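Local coordinates for monosaccharide ABC transporter substrate-binding protein, CUT2 family (Acidothermus cellulolyticus, PDB 4RU1) that binds myo-inositol between its two lobes and probably delivers it or related sugars to an ABC-type importer, at residues H20-I26 with N51-S57; I38-A43 with P253-Y258; M121-Q125 with A279-P284. All blocks are in the same frame, centred on the assembly; numbering follows the deposited sequence. Where two conformers were deposited one is given.

Interaction 1 of 3, residues H20-I26 with N51-S57; sequences HLTIAMI and NVTLKYS
Met25 (chi1 and chi2 t, chi3 m) overlaps the edge of the Tyr56 ring: CG of Met25 is 3.8 Å from CD2 of Tyr56, and SD of Met25 sits 5.2 Å from the Tyr56 ring centroid, a Met-aromatic contact. They project from two extended strands, 21-26 and 52-57, which run parallel, 22° apart with axes 4.5 Å at closest, in the register Leu21-Val52 through Ile26-Ser57. Six backbone hydrogen bonds join them: Leu21 N to Asn51 O (3.0 Å), Thr53 N to Leu21 O (2.7 Å), Ile23 N to Thr53 O (2.9 Å), Lys55 N to Ile23 O (2.9 Å), Met25 N to Lys55 O (2.7 Å) and Ser57 N to Met25 O (2.9 Å). With helix 35-49 they form the first beta-alpha-beta unit of the N-terminal lobe, Rossmann-like as in periplasmic binding proteins, and strand 52-58 is one sheet edge. Leu21, Ile23, Met25, Val52, Leu54 and Tyr56 share one face, where CG1 of Ile23 meets CG1 of Val52 (3.5 Å), under helices 35-49 and 253-270. On the other, CG2 of Thr22 touches CD of Lys55 (3.4 Å); ahead of the strand, NE2 of His20 (chi1 t) and OG1 of Thr53 share a hydrogen bond (2.7 Å).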
loop_
_atom_site.group_PDB
_atom_site.type_symbol
_atom_site.label_atom_id
_atom_site.label_comp_id
_atom_site.label_asym_id
_atom_site.label_seq_id
_atom_site.Cartn_x
_atom_site.Cartn_y
_atom_site.Cartn_z
ATOM N N HIS A 20 -9.236 6.607 -27.930
ATOM C CA HIS A 20 -8.027 6.044 -27.387
ATOM C C HIS A 20 -7.476 7.054 -26.396
ATOM O O HIS A 20 -7.383 8.242 -26.692
ATOM C CB HIS A 20 -6.991 5.686 -28.439
ATOM C CG HIS A 20 -5.734 5.199 -27.829
ATOM N ND1 HIS A 20 -4.682 6.051 -27.607
ATOM C CD2 HIS A 20 -5.376 4.003 -27.317
ATOM C CE1 HIS A 20 -3.733 5.399 -26.973
ATOM N NE2 HIS A 20 -4.105 4.147 -26.823
ATOM N N LEU A 21 -7.157 6.577 -25.193
ATOM C CA LEU A 21 -6.678 7.413 -24.112
ATOM C C LEU A 21 -5.275 7.015 -23.666
ATOM O O LEU A 21 -4.896 5.845 -23.744
ATOM C CB LEU A 21 -7.581 7.198 -22.901
ATOM C CG LEU A 21 -9.023 7.522 -23.160
ATOM C CD1 LEU A 21 -9.804 7.422 -21.902
ATOM C CD2 LEU A 21 -9.189 8.915 -23.752
ATOM N N THR A 22 -4.509 8.033 -23.247
ATOM C CA THR A 22 -3.208 7.816 -22.663
ATOM C C THR A 22 -3.252 8.252 -21.207
ATOM O O THR A 22 -3.624 9.458 -20.889
ATOM C CB THR A 22 -2.069 8.600 -23.367
ATOM O OG1 THR A 22 -1.930 8.128 -24.705
ATOM C CG2 THR A 22 -0.696 8.383 -22.590
ATOM N N ILE A 23 -3.038 7.276 -20.320
ATOM C CA ILE A 23 -3.058 7.565 -18.861
ATOM C C ILE A 23 -1.691 7.313 -18.251
ATOM O O ILE A 23 -1.102 6.291 -18.466
ATOM C CB ILE A 23 -4.092 6.718 -18.094
ATOM C CG1 ILE A 23 -5.469 6.779 -18.786
ATOM C CG2 ILE A 23 -4.103 7.112 -16.606
ATOM C CD1 ILE A 23 -6.168 8.119 -18.826
ATOM N N ALA A 24 -1.165 8.339 -17.524
ATOM C CA ALA A 24 0.081 8.197 -16.726
ATOM C C ALA A 24 -0.230 7.713 -15.360
ATOM O O ALA A 24 -1.029 8.406 -14.644
ATOM C CB ALA A 24 0.823 9.517 -16.593
ATOM N N MET A 25 0.346 6.583 -14.979
ATOM C CA MET A 25 0.268 6.097 -13.550
ATOM C C MET A 25 1.636 6.301 -12.928
ATOM O O MET A 25 2.660 5.759 -13.444
ATOM C CB MET A 25 -0.129 4.641 -13.449
ATOM C CG MET A 25 -0.126 4.044 -12.086
ATOM S SD MET A 25 -0.915 2.335 -11.948
ATOM C CE MET A 25 -2.634 2.885 -11.914
ATOM N N ILE A 26 1.685 7.130 -11.870
ATOM C CA ILE A 26 2.909 7.610 -11.256
ATOM C C ILE A 26 2.907 7.216 -9.805
ATOM O O ILE A 26 1.980 7.538 -9.038
ATOM C CB ILE A 26 2.950 9.105 -11.399
ATOM C CG1 ILE A 26 2.987 9.469 -12.891
ATOM C CG2 ILE A 26 4.209 9.650 -10.766
ATOM C CD1 ILE A 26 2.737 10.953 -13.168
ATOM N N ASN A 51 -9.393 0.831 -23.761
ATOM C CA ASN A 51 -8.594 1.419 -24.866
ATOM C C ASN A 51 -7.645 2.518 -24.384
ATOM O O ASN A 51 -7.576 3.614 -24.910
ATOM C CB ASN A 51 -9.486 1.967 -26.027
ATOM C CG ASN A 51 -8.707 2.072 -27.362
ATOM O OD1 ASN A 51 -7.575 1.575 -27.503
ATOM N ND2 ASN A 51 -9.339 2.729 -28.347
ATOM N N VAL A 52 -6.906 2.173 -23.338
ATOM C CA VAL A 52 -5.943 3.073 -22.712
ATOM C C VAL A 52 -4.541 2.555 -22.976
ATOM O O VAL A 52 -4.255 1.390 -22.771
ATOM C CB VAL A 52 -6.234 3.120 -21.179
ATOM C CG1 VAL A 52 -5.088 3.727 -20.395
ATOM C CG2 VAL A 52 -7.495 3.904 -20.900
ATOM N N THR A 53 -3.653 3.472 -23.337
ATOM C CA THR A 53 -2.222 3.201 -23.255
ATOM C C THR A 53 -1.772 3.688 -21.870
ATOM O O THR A 53 -1.924 4.885 -21.560
ATOM C CB THR A 53 -1.484 3.930 -24.385
ATOM O OG1 THR A 53 -1.828 3.350 -25.651
ATOM C CG2 THR A 53 -0.001 3.820 -24.182
ATOM N N LEU A 54 -1.257 2.787 -21.068
ATOM C CA LEU A 54 -0.857 3.027 -19.689
ATOM C C LEU A 54 0.609 3.309 -19.689
ATOM O O LEU A 54 1.392 2.423 -20.080
ATOM C CB LEU A 54 -1.176 1.792 -18.821
ATOM C CG LEU A 54 -0.880 2.050 -17.327
ATOM C CD1 LEU A 54 -1.819 3.069 -16.736
ATOM C CD2 LEU A 54 -0.959 0.732 -16.573
ATOM N N LYS A 55 0.975 4.507 -19.262
ATOM C CA LYS A 55 2.367 4.848 -19.069
ATOM C C LYS A 55 2.633 4.798 -17.569
ATOM O O LYS A 55 2.131 5.600 -16.804
ATOM C CB LYS A 55 2.663 6.238 -19.645
ATOM C CG LYS A 55 2.507 6.329 -21.157
ATOM C CD LYS A 55 2.508 7.761 -21.665
ATOM C CE LYS A 55 3.887 8.222 -22.104
ATOM N NZ LYS A 55 3.989 9.702 -22.312
ATOM N N TYR A 56 3.446 3.841 -17.169
ATOM C CA TYR A 56 3.777 3.650 -15.754
ATOM C C TYR A 56 5.141 4.184 -15.434
ATOM O O TYR A 56 6.105 3.829 -16.148
ATOM C CB TYR A 56 3.679 2.190 -15.344
ATOM C CG TYR A 56 3.910 1.922 -13.840
ATOM C CD1 TYR A 56 5.177 1.801 -13.368
ATOM C CD2 TYR A 56 2.893 1.878 -12.937
ATOM C CE1 TYR A 56 5.473 1.575 -12.022
ATOM C CE2 TYR A 56 3.138 1.628 -11.573
ATOM C CZ TYR A 56 4.429 1.534 -11.096
ATOM O OH TYR A 56 4.652 1.273 -9.739
ATOM N N SER A 57 5.257 5.034 -14.391
ATOM C CA SER A 57 6.533 5.561 -13.948
ATOM C C SER A 57 6.568 5.642 -12.436
ATOM O O SER A 57 5.538 5.661 -11.718
ATOM C CB SER A 57 6.820 6.903 -14.539
ATOM O OG SER A 57 5.878 7.887 -14.259
#

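Interaction 2 of 3, residues I38-A43 with P253-Y258; sequences IIRKGA and PYVEGY
Two glycines, Gly42 and Gly257, let helices 38-43 and 253-258 pack backbone to backbone, their axes only 6.4 Å apart and crossing at -48°. CA of Gly42 comes within 4.2 Å of CA of Tyr254, and CA of Ala43 is equally far from CA of Tyr258. Each glycine leaves a hollow that a carbonyl fills: a CB on Gly42 would clash with Tyr254 O, and one on Gly257 with Ile39 O. The Tyr254 ring (chi1 t) lays one face against Gly42, whose CA stands 3.6 Å from the Tyr254 ring centroid in a CH-pi contact. At the N-terminal end Pro253 is the bump, wedged between two isoleucines: its CG is 3.6 Å from CG2 of Ile38, and its CB 3.6 Å from CD1 of Ile39 (chi1 and chi2 both m). Beyond Ile39, Glu256 hydrogen-bonds Asn108 and Gln251, both in the inositol pocket, so the helix joint lies beside the ligand site. No classical hydrogen bond spans the helices; CA-H...O contacts, such as CA of Gly42 to O of Tyr254 (3.4 Å) and CA of Ala43 to O of Gly257 (3.3 Å), imply cohesion resting on close backbone fit and apolar packing.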
loop_
_atom_site.group_PDB
_atom_site.type_symbol
_atom_site.label_atom_id
_atom_site.label_comp_id
_atom_site.label_asym_id
_atom_site.label_seq_id
_atom_site.Cartn_x
_atom_site.Cartn_y
_atom_site.Cartn_z
ATOM N N ILE A 38 1.173 -6.142 -8.397
ATOM C CA ILE A 38 -0.248 -6.432 -8.337
ATOM C C ILE A 38 -1.040 -5.186 -8.730
ATOM O O ILE A 38 -2.039 -5.277 -9.432
ATOM C CB ILE A 38 -0.662 -6.893 -6.911
ATOM C CG1 ILE A 38 0.275 -7.980 -6.340
ATOM C CG2 ILE A 38 -2.088 -7.378 -6.970
ATOM C CD1 ILE A 38 0.274 -8.054 -4.798
ATOM N N ILE A 39 -0.643 -4.009 -8.253
ATOM C CA ILE A 39 -1.223 -2.706 -8.691
ATOM C C ILE A 39 -1.206 -2.643 -10.207
ATOM O O ILE A 39 -2.251 -2.331 -10.847
ATOM C CB ILE A 39 -0.374 -1.537 -8.140
ATOM C CG1 ILE A 39 -0.440 -1.496 -6.606
ATOM C CG2 ILE A 39 -0.667 -0.210 -8.865
ATOM C CD1 ILE A 39 -1.718 -0.838 -6.086
ATOM N N ARG A 40 -0.063 -2.971 -10.777
ATOM C CA ARG A 40 0.045 -2.873 -12.244
ATOM C C ARG A 40 -0.823 -3.871 -13.028
ATOM O O ARG A 40 -1.418 -3.566 -14.072
ATOM C CB ARG A 40 1.495 -2.996 -12.632
ATOM C CG ARG A 40 2.261 -1.757 -12.228
ATOM C CD ARG A 40 3.768 -1.822 -12.447
ATOM N NE ARG A 40 3.999 -1.678 -13.863
ATOM C CZ ARG A 40 5.198 -1.597 -14.439
ATOM N NH1 ARG A 40 6.310 -1.650 -13.721
ATOM N NH2 ARG A 40 5.285 -1.454 -15.753
ATOM N N LYS A 41 -0.993 -5.071 -12.494
ATOM C CA LYS A 41 -1.903 -6.084 -13.144
ATOM C C LYS A 41 -3.332 -5.565 -13.148
ATOM O O LYS A 41 -4.015 -5.589 -14.172
ATOM C CB LYS A 41 -1.831 -7.444 -12.507
ATOM C CG LYS A 41 -0.528 -8.228 -12.823
ATOM C CD LYS A 41 -0.577 -9.662 -12.299
ATOM C CE LYS A 41 0.743 -10.403 -12.513
ATOM N NZ LYS A 41 1.958 -9.642 -12.026
ATOM N N GLY A 42 -3.787 -4.978 -12.031
ATOM C CA GLY A 42 -5.116 -4.311 -12.065
ATOM C C GLY A 42 -5.313 -3.174 -13.046
ATOM O O GLY A 42 -6.261 -3.106 -13.859
ATOM N N ALA A 43 -4.302 -2.342 -13.057
ATOM C CA ALA A 43 -4.304 -1.186 -13.955
ATOM C C ALA A 43 -4.316 -1.640 -15.420
ATOM O O ALA A 43 -5.032 -1.028 -16.231
ATOM C CB ALA A 43 -3.096 -0.293 -13.655
ATOM N N PRO A 253 -4.728 -4.261 -3.791
ATOM C CA PRO A 253 -4.020 -3.514 -4.843
ATOM C C PRO A 253 -4.502 -3.662 -6.240
ATOM O O PRO A 253 -4.369 -2.691 -7.024
ATOM C CB PRO A 253 -2.577 -4.032 -4.748
ATOM C CG PRO A 253 -2.699 -5.347 -4.028
ATOM C CD PRO A 253 -3.829 -5.151 -3.052
ATOM N N TYR A 254 -5.029 -4.826 -6.599
ATOM C CA TYR A 254 -5.536 -5.005 -7.943
ATOM C C TYR A 254 -6.646 -4.027 -8.194
ATOM O O TYR A 254 -6.760 -3.414 -9.267
ATOM C CB TYR A 254 -6.028 -6.429 -8.145
ATOM C CG TYR A 254 -6.493 -6.829 -9.563
ATOM C CD1 TYR A 254 -7.790 -6.517 -10.003
ATOM C CD2 TYR A 254 -5.621 -7.490 -10.486
ATOM C CE1 TYR A 254 -8.216 -6.895 -11.276
ATOM C CE2 TYR A 254 -6.069 -7.894 -11.755
ATOM C CZ TYR A 254 -7.358 -7.603 -12.124
ATOM O OH TYR A 254 -7.789 -8.061 -13.352
ATOM N N VAL A 255 -7.510 -3.860 -7.187
ATOM C CA VAL A 255 -8.621 -2.916 -7.262
ATOM C C VAL A 255 -8.142 -1.465 -7.331
ATOM O O VAL A 255 -8.732 -0.631 -8.012
ATOM C CB VAL A 255 -9.663 -3.106 -6.168
ATOM C CG1 VAL A 255 -10.783 -2.063 -6.197
ATOM C CG2 VAL A 255 -10.256 -4.499 -6.297
ATOM N N GLU A 256 -7.197 -1.124 -6.463
ATOM C CA GLU A 256 -6.614 0.213 -6.514
ATOM C C GLU A 256 -6.105 0.591 -7.914
ATOM O O GLU A 256 -6.459 1.652 -8.428
ATOM C CB GLU A 256 -5.484 0.356 -5.527
ATOM C CG GLU A 256 -5.936 0.169 -4.071
ATOM C CD GLU A 256 -4.836 0.280 -3.060
ATOM O OE1 GLU A 256 -3.664 0.602 -3.372
ATOM O OE2 GLU A 256 -5.113 -0.019 -1.858
ATOM N N GLY A 257 -5.289 -0.262 -8.498
ATOM C CA GLY A 257 -4.760 0.025 -9.850
ATOM C C GLY A 257 -5.808 -0.019 -10.916
ATOM O O GLY A 257 -5.849 0.845 -11.789
ATOM N N TYR A 258 -6.717 -0.991 -10.829
ATOM C CA TYR A 258 -7.823 -1.068 -11.750
ATOM C C TYR A 258 -8.717 0.143 -11.742
ATOM O O TYR A 258 -9.078 0.724 -12.789
ATOM C CB TYR A 258 -8.645 -2.382 -11.506
ATOM C CG TYR A 258 -9.840 -2.537 -12.419
ATOM C CD1 TYR A 258 -11.054 -1.930 -12.114
ATOM C CD2 TYR A 258 -9.776 -3.350 -13.565
ATOM C CE1 TYR A 258 -12.175 -2.084 -12.943
ATOM C CE2 TYR A 258 -10.890 -3.525 -14.387
ATOM C CZ TYR A 258 -12.073 -2.891 -14.081
ATOM O OH TYR A 258 -13.180 -3.131 -14.889
#

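Interaction 3 of 3, residues M121-Q125 with A279-P284; sequences MYFGQ and AVKTGP
This is a short parallel beta pairing at one edge of the N-terminal lobe's sheet, where the chain, having left helix 253-270, lays residues 280-281 beside strand 121-124. Three backbone hydrogen bonds set the ladder: Val280 N to Tyr122 O (2.9 Å), Gly124 N to Val280 O (3.2 Å) and Thr282 N to Gly124 O (3.1 Å). The bridge pairs Phe123 with Val280, CA to CA 5.0 Å. From CA to CA, Tyr122-Gln125 and Ala279-Pro284 run 18° apart. CD2 of Phe123 (chi1 m) packs 3.5 Å from CB of Val280, and CD2 of Tyr122 (chi1 t) 3.7 Å from CB of Ala279. Gly124 is nearly fully extended (phi 169°, psi -162°), and a CB there would be crowded by CE2 of Tyr122. Past it, Gln125 lies along the departing chain: its CB is 3.5 Å from O of Gly283 and its OE1 3.1 Å from CA of Pro284, which follows a cis peptide, while its NE2 hydrogen-bonds Glu127. A CB on Gly283 would run into that OE1. Residues 279-284 thus pass from this sheet towards strand 285-287 of the other lobe, consistent with one of the hinge crossings of the two-lobed binding-protein fold. Thr282 OG1 hydrogen-bonds Gln251 O, the Tyr122 ring stacks on Trp114, Phe123 rests against Glu259 and Ser263 of helix 253-270, and strand 104-107 flanks strand 121-124 through backbone bonds to Ala106.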
loop_
_atom_site.group_PDB
_atom_site.type_symbol
_atom_site.label_atom_id
_atom_site.label_comp_id
_atom_site.label_asym_id
_atom_site.label_seq_id
_atom_site.Cartn_x
_atom_site.Cartn_y
_atom_site.Cartn_z
ATOM N N MET A 121 -10.775 12.031 -7.184
ATOM C CA MET A 121 -11.200 10.804 -6.511
ATOM C C MET A 121 -9.979 10.170 -5.808
ATOM O O MET A 121 -8.818 10.532 -6.100
ATOM C CB MET A 121 -11.678 9.822 -7.514
ATOM C CG MET A 121 -12.948 10.081 -8.304
ATOM S SD MET A 121 -13.452 8.924 -9.568
ATOM C CE MET A 121 -12.980 9.810 -11.106
ATOM N N TYR A 122 -10.208 9.209 -4.939
ATOM C CA TYR A 122 -9.138 8.486 -4.301
ATOM C C TYR A 122 -9.542 7.064 -4.100
ATOM O O TYR A 122 -10.697 6.822 -3.699
ATOM C CB TYR A 122 -8.828 9.015 -2.906
ATOM C CG TYR A 122 -7.619 8.381 -2.205
ATOM C CD1 TYR A 122 -6.331 8.851 -2.326
ATOM C CD2 TYR A 122 -7.802 7.285 -1.367
ATOM C CE1 TYR A 122 -5.247 8.210 -1.711
ATOM C CE2 TYR A 122 -6.708 6.615 -0.735
ATOM C CZ TYR A 122 -5.432 7.137 -0.904
ATOM O OH TYR A 122 -4.355 6.601 -0.250
ATOM N N PHE A 123 -8.655 6.111 -4.356
ATOM C CA PHE A 123 -8.870 4.631 -4.137
ATOM C C PHE A 123 -7.784 4.064 -3.242
ATOM O O PHE A 123 -6.577 4.144 -3.572
ATOM C CB PHE A 123 -8.873 3.883 -5.505
ATOM C CG PHE A 123 -9.970 4.362 -6.422
ATOM C CD1 PHE A 123 -9.752 5.457 -7.196
ATOM C CD2 PHE A 123 -11.261 3.836 -6.336
ATOM C CE1 PHE A 123 -10.787 5.975 -7.980
ATOM C CE2 PHE A 123 -12.292 4.343 -7.116
ATOM C CZ PHE A 123 -12.026 5.415 -7.931
ATOM N N GLY A 124 -8.209 3.515 -2.104
ATOM C CA GLY A 124 -7.338 2.782 -1.212
ATOM C C GLY A 124 -7.970 2.514 0.073
ATOM O O GLY A 124 -9.187 2.697 0.252
ATOM N N GLN A 125 -7.149 2.182 1.060
ATOM C CA GLN A 125 -7.705 1.935 2.386
ATOM C C GLN A 125 -7.274 3.012 3.348
ATOM O O GLN A 125 -6.204 3.665 3.182
ATOM C CB GLN A 125 -7.391 0.505 2.842
ATOM C CG GLN A 125 -6.380 0.268 3.913
ATOM C CD GLN A 125 -5.864 -1.143 3.989
ATOM O OE1 GLN A 125 -6.584 -2.075 3.651
ATOM N NE2 GLN A 125 -4.639 -1.298 4.423
ATOM N N ALA A 279 -13.084 9.243 -0.299
ATOM C CA ALA A 279 -12.361 8.104 -0.826
ATOM C C ALA A 279 -13.294 6.929 -1.057
ATOM O O ALA A 279 -14.291 6.715 -0.347
ATOM C CB ALA A 279 -11.191 7.690 0.102
ATOM N N VAL A 280 -12.989 6.155 -2.086
ATOM C CA VAL A 280 -13.527 4.811 -2.328
ATOM C C VAL A 280 -12.613 3.755 -1.694
ATOM O O VAL A 280 -11.444 3.639 -2.034
ATOM C CB VAL A 280 -13.633 4.525 -3.799
ATOM C CG1 VAL A 280 -14.125 3.104 -4.067
ATOM C CG2 VAL A 280 -14.564 5.574 -4.400
ATOM N N LYS A 281 -13.190 2.940 -0.802
ATOM C CA LYS A 281 -12.449 2.059 0.047
ATOM C C LYS A 281 -12.200 0.743 -0.655
ATOM O O LYS A 281 -13.086 0.233 -1.349
ATOM C CB LYS A 281 -13.253 1.734 1.275
ATOM C CG LYS A 281 -13.573 2.860 2.188
ATOM C CD LYS A 281 -14.271 2.290 3.432
ATOM C CE LYS A 281 -14.888 3.398 4.240
ATOM N NZ LYS A 281 -16.089 3.960 3.570
ATOM N N THR A 282 -10.961 0.243 -0.548
ATOM C CA THR A 282 -10.581 -1.058 -1.119
ATOM C C THR A 282 -10.188 -2.016 -0.002
ATOM O O THR A 282 -9.719 -3.144 -0.253
ATOM C CB THR A 282 -9.425 -0.866 -2.157
ATOM O OG1 THR A 282 -8.331 -0.286 -1.412
ATOM C CG2 THR A 282 -9.819 0.071 -3.251
ATOM N N GLY A 283 -10.286 -1.521 1.250
ATOM C CA GLY A 283 -9.916 -2.338 2.483
ATOM C C GLY A 283 -10.195 -1.433 3.642
ATOM O O GLY A 283 -10.733 -0.343 3.423
ATOM N N PRO A 284 -9.864 -1.815 4.855
ATOM C CA PRO A 284 -9.128 -3.032 5.174
ATOM C C PRO A 284 -10.054 -4.234 5.277
ATOM O O PRO A 284 -11.212 -4.077 5.634
ATOM C CB PRO A 284 -8.539 -2.745 6.544
ATOM C CG PRO A 284 -9.514 -1.817 7.171
ATOM C CD PRO A 284 -10.052 -0.977 6.029
#

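Overall arrangement
From the N terminus, strand 21-27, helix 35-49 and strand 52-58 form the local loop that interaction 1 closes. Interaction 2 opens on that helix, inside the loop, and closes some 210 residues later on helix 253-270, so the two cross; they touch where CB of Ala43 packs 3.7 Å from CE of Met25. Interaction 3 opens after interaction 1 has closed and crosses interaction 2, ending just beyond helix 253-270; Glu256 OE2 lies 3.3 Å from Thr282 OG1, a weak hydrogen bond. Interactions 1 and 3 occupy opposite edges of one sheet, centres 21 Å apart. Interactions 2 and 3 tie late parts of the chain, reached after most of the second lobe is built, onto the first.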